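Local coordinates for competence damage-inducible protein A (Enterobacter cloacae subsp. cloacae, PDB 5VU3), which is of unknown function but belongs to the CinA family, some members of which deamidate nicotinamide mononucleotide, at residues 121-133 / 141-153. Residues are numbered along the deposited sequence; the frame is centred on the assembly and turned at random. Where two conformers were deposited one is given.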
loop_
_atom_site.group_PDB
_atom_site.type_symbol
_atom_site.label_atom_id
_atom_site.label_comp_id
_atom_site.label_asym_id
_atom_site.label_seq_id
_atom_site.Cartn_x
_atom_site.Cartn_y
_atom_site.Cartn_z
ATOM N N ASP A 121 -0.518 23.497 11.891
ATOM C CA ASP A 121 0.398 24.628 11.969
ATOM C C ASP A 121 0.210 25.618 10.824
ATOM O O ASP A 121 0.984 26.573 10.710
ATOM C CB ASP A 121 1.850 24.132 12.011
ATOM C CG ASP A 121 2.265 23.384 10.753
ATOM O OD1 ASP A 121 1.419 23.161 9.857
ATOM O OD2 ASP A 121 3.454 23.014 10.660
ATOM N N GLY A 122 -0.795 25.410 9.975
ATOM C CA GLY A 122 -1.049 26.293 8.861
ATOM C C GLY A 122 -0.400 25.891 7.556
ATOM O O GLY A 122 -0.637 26.560 6.544
ATOM N N THR A 123 0.412 24.831 7.545
ATOM C CA THR A 123 1.049 24.371 6.315
ATOM C C THR A 123 0.004 24.102 5.241
ATOM O O THR A 123 -1.009 23.445 5.500
ATOM C CB THR A 123 1.861 23.099 6.584
ATOM O OG1 THR A 123 2.939 23.398 7.475
ATOM C CG2 THR A 123 2.424 22.531 5.279
ATOM N N ALA A 124 0.263 24.606 4.034
ATOM C CA ALA A 124 -0.718 24.549 2.957
ATOM C C ALA A 124 -0.992 23.119 2.514
ATOM O O ALA A 124 -0.076 22.300 2.384
ATOM C CB ALA A 124 -0.235 25.364 1.757
ATOM N N ALA A 125 -2.268 22.828 2.260
ATOM C CA ALA A 125 -2.622 21.593 1.576
ATOM C C ALA A 125 -1.841 21.498 0.273
ATOM O O ALA A 125 -1.606 22.505 -0.398
ATOM C CB ALA A 125 -4.130 21.551 1.303
ATOM N N GLY A 126 -1.407 20.288 -0.068
ATOM C CA GLY A 126 -0.567 20.082 -1.229
ATOM C C GLY A 126 0.920 20.085 -0.940
ATOM O O GLY A 126 1.711 19.830 -1.853
ATOM N N THR A 127 1.324 20.383 0.292
ATOM C CA THR A 127 2.731 20.339 0.678
ATOM C C THR A 127 3.117 18.903 0.990
ATOM O O THR A 127 2.512 18.275 1.868
ATOM C CB THR A 127 2.987 21.211 1.905
ATOM O OG1 THR A 127 2.520 22.544 1.666
ATOM C CG2 THR A 127 4.477 21.230 2.223
ATOM N N VAL A 128 4.132 18.383 0.303
ATOM C CA VAL A 128 4.552 16.994 0.478
ATOM C C VAL A 128 6.072 16.937 0.586
ATOM O O VAL A 128 6.776 17.544 -0.228
ATOM C CB VAL A 128 4.066 16.107 -0.687
ATOM C CG1 VAL A 128 4.373 14.657 -0.409
ATOM C CG2 VAL A 128 2.560 16.301 -0.934
ATOM N N CYS A 129 6.579 16.193 1.571
ATOM C CA CYS A 129 8.010 15.932 1.683
ATOM C C CYS A 129 8.356 14.513 1.244
ATOM O O CYS A 129 7.564 13.577 1.393
ATOM C CB CYS A 129 8.523 16.168 3.107
ATOM S SG CYS A 129 8.345 17.865 3.688
ATOM N N PHE A 130 9.563 14.365 0.705
ATOM C CA PHE A 130 10.037 13.116 0.129
ATOM C C PHE A 130 11.404 12.779 0.696
ATOM O O PHE A 130 12.222 13.672 0.920
ATOM C CB PHE A 130 10.146 13.219 -1.404
ATOM C CG PHE A 130 8.845 13.530 -2.084
ATOM C CD1 PHE A 130 8.399 14.832 -2.192
ATOM C CD2 PHE A 130 8.070 12.511 -2.617
ATOM C CE1 PHE A 130 7.190 15.117 -2.818
ATOM C CE2 PHE A 130 6.868 12.787 -3.236
ATOM C CZ PHE A 130 6.431 14.087 -3.346
ATOM N N ALA A 131 11.653 11.491 0.920
ATOM C CA ALA A 131 12.990 11.008 1.226
ATOM C C ALA A 131 13.312 9.833 0.313
ATOM O O ALA A 131 12.472 8.950 0.094
ATOM C CB ALA A 131 13.135 10.585 2.701
ATOM N N TRP A 132 14.529 9.832 -0.226
ATOM C CA TRP A 132 15.064 8.693 -0.959
ATOM C C TRP A 132 16.330 8.248 -0.241
ATOM O O TRP A 132 17.299 9.008 -0.163
ATOM C CB TRP A 132 15.369 9.044 -2.420
ATOM C CG TRP A 132 14.215 9.607 -3.227
ATOM C CD1 TRP A 132 13.376 8.914 -4.059
ATOM C CD2 TRP A 132 13.799 10.981 -3.296
ATOM N NE1 TRP A 132 12.461 9.773 -4.634
ATOM C CE2 TRP A 132 12.707 11.046 -4.188
ATOM C CE3 TRP A 132 14.252 12.164 -2.702
ATOM C CZ2 TRP A 132 12.053 12.244 -4.481
ATOM C CZ3 TRP A 132 13.600 13.351 -2.996
ATOM C CH2 TRP A 132 12.518 13.383 -3.881
ATOM N N ASN A 133 16.309 7.037 0.301
ATOM C CA ASN A 133 17.463 6.434 0.956
ATOM C C ASN A 133 18.005 5.364 0.015
ATOM O O ASN A 133 17.334 4.358 -0.246
ATOM C CB ASN A 133 17.077 5.853 2.319
ATOM C CG ASN A 133 18.257 5.270 3.066
ATOM O OD1 ASN A 133 19.121 4.631 2.472
ATOM N ND2 ASN A 133 18.289 5.465 4.385
ATOM N N SER A 141 13.324 16.234 -0.208
ATOM C CA SER A 141 12.820 17.439 -0.850
ATOM C C SER A 141 11.471 17.806 -0.254
ATOM O O SER A 141 10.798 16.988 0.380
ATOM C CB SER A 141 12.693 17.261 -2.366
ATOM O OG SER A 141 11.742 16.265 -2.654
ATOM N N ARG A 142 11.082 19.056 -0.481
ATOM C CA ARG A 142 9.816 19.604 -0.016
ATOM C C ARG A 142 9.136 20.244 -1.215
ATOM O O ARG A 142 9.722 21.117 -1.860
ATOM C CB ARG A 142 10.043 20.635 1.098
ATOM C CG ARG A 142 8.788 21.372 1.525
ATOM C CD ARG A 142 9.117 22.437 2.566
ATOM N NE ARG A 142 9.315 21.850 3.885
ATOM C CZ ARG A 142 8.349 21.699 4.786
ATOM N NH1 ARG A 142 7.115 22.103 4.512
ATOM N NH2 ARG A 142 8.621 21.147 5.965
ATOM N N VAL A 143 7.920 19.797 -1.531
ATOM C CA VAL A 143 7.239 20.199 -2.758
ATOM C C VAL A 143 5.831 20.675 -2.434
ATOM O O VAL A 143 5.162 20.121 -1.554
ATOM C CB VAL A 143 7.185 19.048 -3.785
ATOM C CG1 VAL A 143 6.534 19.515 -5.086
ATOM C CG2 VAL A 143 8.577 18.491 -4.054
ATOM N N LEU A 144 5.383 21.710 -3.142
ATOM C CA LEU A 144 3.993 22.137 -3.112
ATOM C C LEU A 144 3.350 21.763 -4.440
ATOM O O LEU A 144 3.772 22.260 -5.490
ATOM C CB LEU A 144 3.877 23.638 -2.872
ATOM C CG LEU A 144 2.448 24.160 -2.994
ATOM C CD1 LEU A 144 1.628 23.685 -1.804
ATOM C CD2 LEU A 144 2.421 25.680 -3.086
ATOM N N PHE A 145 2.335 20.902 -4.388
ATOM C CA PHE A 145 1.571 20.490 -5.563
ATOM C C PHE A 145 0.234 21.226 -5.618
ATOM O O PHE A 145 -0.416 21.434 -4.587
ATOM C CB PHE A 145 1.304 18.986 -5.540
ATOM C CG PHE A 145 2.540 18.138 -5.607
ATOM C CD1 PHE A 145 3.146 17.869 -6.828
ATOM C CD2 PHE A 145 3.089 17.593 -4.447
ATOM C CE1 PHE A 145 4.281 17.080 -6.897
ATOM C CE2 PHE A 145 4.221 16.802 -4.504
ATOM C CZ PHE A 145 4.822 16.546 -5.734
ATOM N N SER A 146 -0.196 21.580 -6.827
ATOM C CA SER A 146 -1.493 22.217 -7.009
ATOM C C SER A 146 -2.598 21.169 -7.151
ATOM O O SER A 146 -2.344 19.988 -7.409
ATOM C CB SER A 146 -1.484 23.124 -8.245
ATOM O OG SER A 146 -1.412 22.351 -9.436
ATOM N N GLY A 147 -3.837 21.619 -6.959
ATOM C CA GLY A 147 -5.012 20.802 -7.211
ATOM C C GLY A 147 -5.579 20.180 -5.951
ATOM O O GLY A 147 -5.195 20.505 -4.826
ATOM N N ASP A 148 -6.510 19.249 -6.156
ATOM C CA ASP A 148 -7.175 18.603 -5.032
ATOM C C ASP A 148 -6.385 17.364 -4.603
ATOM O O ASP A 148 -5.313 17.071 -5.141
ATOM C CB ASP A 148 -8.634 18.306 -5.378
ATOM C CG ASP A 148 -8.801 17.233 -6.446
ATOM O OD1 ASP A 148 -7.828 16.535 -6.820
ATOM O OD2 ASP A 148 -9.946 17.092 -6.929
ATOM N N CYS A 149 -6.931 16.605 -3.646
ATOM C CA CYS A 149 -6.164 15.511 -3.060
ATOM C C CYS A 149 -5.780 14.469 -4.106
ATOM O O CYS A 149 -4.639 13.991 -4.111
ATOM C CB CYS A 149 -6.934 14.867 -1.906
ATOM S SG CYS A 149 -8.610 14.355 -2.285
ATOM N N GLN A 150 -6.697 14.118 -5.009
ATOM C CA GLN A 150 -6.348 13.126 -6.022
ATOM C C GLN A 150 -5.278 13.646 -6.967
ATOM O O GLN A 150 -4.443 12.867 -7.442
ATOM C CB GLN A 150 -7.590 12.701 -6.808
ATOM C CG GLN A 150 -8.369 11.559 -6.154
ATOM C CD GLN A 150 -9.688 11.281 -6.848
ATOM O OE1 GLN A 150 -9.749 11.174 -8.075
ATOM N NE2 GLN A 150 -10.758 11.167 -6.065
ATOM N N ASP A 151 -5.288 14.951 -7.246
ATOM C CA ASP A 151 -4.227 15.559 -8.045
ATOM C C ASP A 151 -2.890 15.491 -7.329
ATOM O O ASP A 151 -1.874 15.109 -7.923
ATOM C CB ASP A 151 -4.570 17.015 -8.361
ATOM C CG ASP A 151 -5.852 17.156 -9.143
ATOM O OD1 ASP A 151 -6.604 18.122 -8.868
ATOM O OD2 ASP A 151 -6.103 16.314 -10.036
ATOM N N VAL A 152 -2.867 15.878 -6.050
ATOM C CA VAL A 152 -1.614 15.899 -5.305
ATOM C C VAL A 152 -1.011 14.498 -5.231
ATOM O O VAL A 152 0.197 14.313 -5.422
ATOM C CB VAL A 152 -1.843 16.503 -3.904
ATOM C CG1 VAL A 152 -0.574 16.418 -3.060
ATOM C CG2 VAL A 152 -2.295 17.952 -4.028
ATOM N N VAL A 153 -1.853 13.500 -4.964
ATOM C CA VAL A 153 -1.368 12.120 -4.854
ATOM C C VAL A 153 -0.777 11.660 -6.178
ATOM O O VAL A 153 0.328 11.090 -6.224
ATOM C CB VAL A 153 -2.507 11.192 -4.389
ATOM C CG1 VAL A 153 -2.123 9.736 -4.585
ATOM C CG2 VAL A 153 -2.830 11.464 -2.929
HETATM O O HOH W 1 5.552 21.431 6.705
#
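In F130 and F145 CG stands anti to the carbonyl carbon (both chi1 near -60°), and from opposite directions the rings meet rim to rim: F130 CZ lies 3.7 Å from F145 CE2, each near the other's ring plane, a stack neither face-to-face nor T-shaped. V128 CG2 adds to the same F145 edge and touches V152 CG1 at 3.8 Å, tying the strand to the first turns of helix 149-167. On this face S141 OG approaches the edge of the W132 indole, 3.2 Å from CH2, while its hydrogen bond goes to Y159 OH of that helix. The opposite face carries T127, C129 and R142. With CG anti to the backbone N and a bend at chi3 (-78°), the R142 guanidinium lays one face over C129 SG, which is 4.0 Å from CZ; its NH1 donates to a water 2.8 Å away, weakly linked to T123 OG1. Backbone evidence fixes the pairing: V128 and V143 bond reciprocally, as do F130 and S141, and F145 N reaches G126 O at 2.8 Å. The non-hydrogen-bonded pairs T127-L144 and C129-R142 (CA-CA 4.4 Å each) alternate with them. G126 sits in a type II turn from A124 to T127, with a positive phi that suits glycine. This alternation, with strand directions 157° apart, defines the antiparallel beta hairpin closing one edge of the mixed five-stranded sheet in this alpha/beta fold.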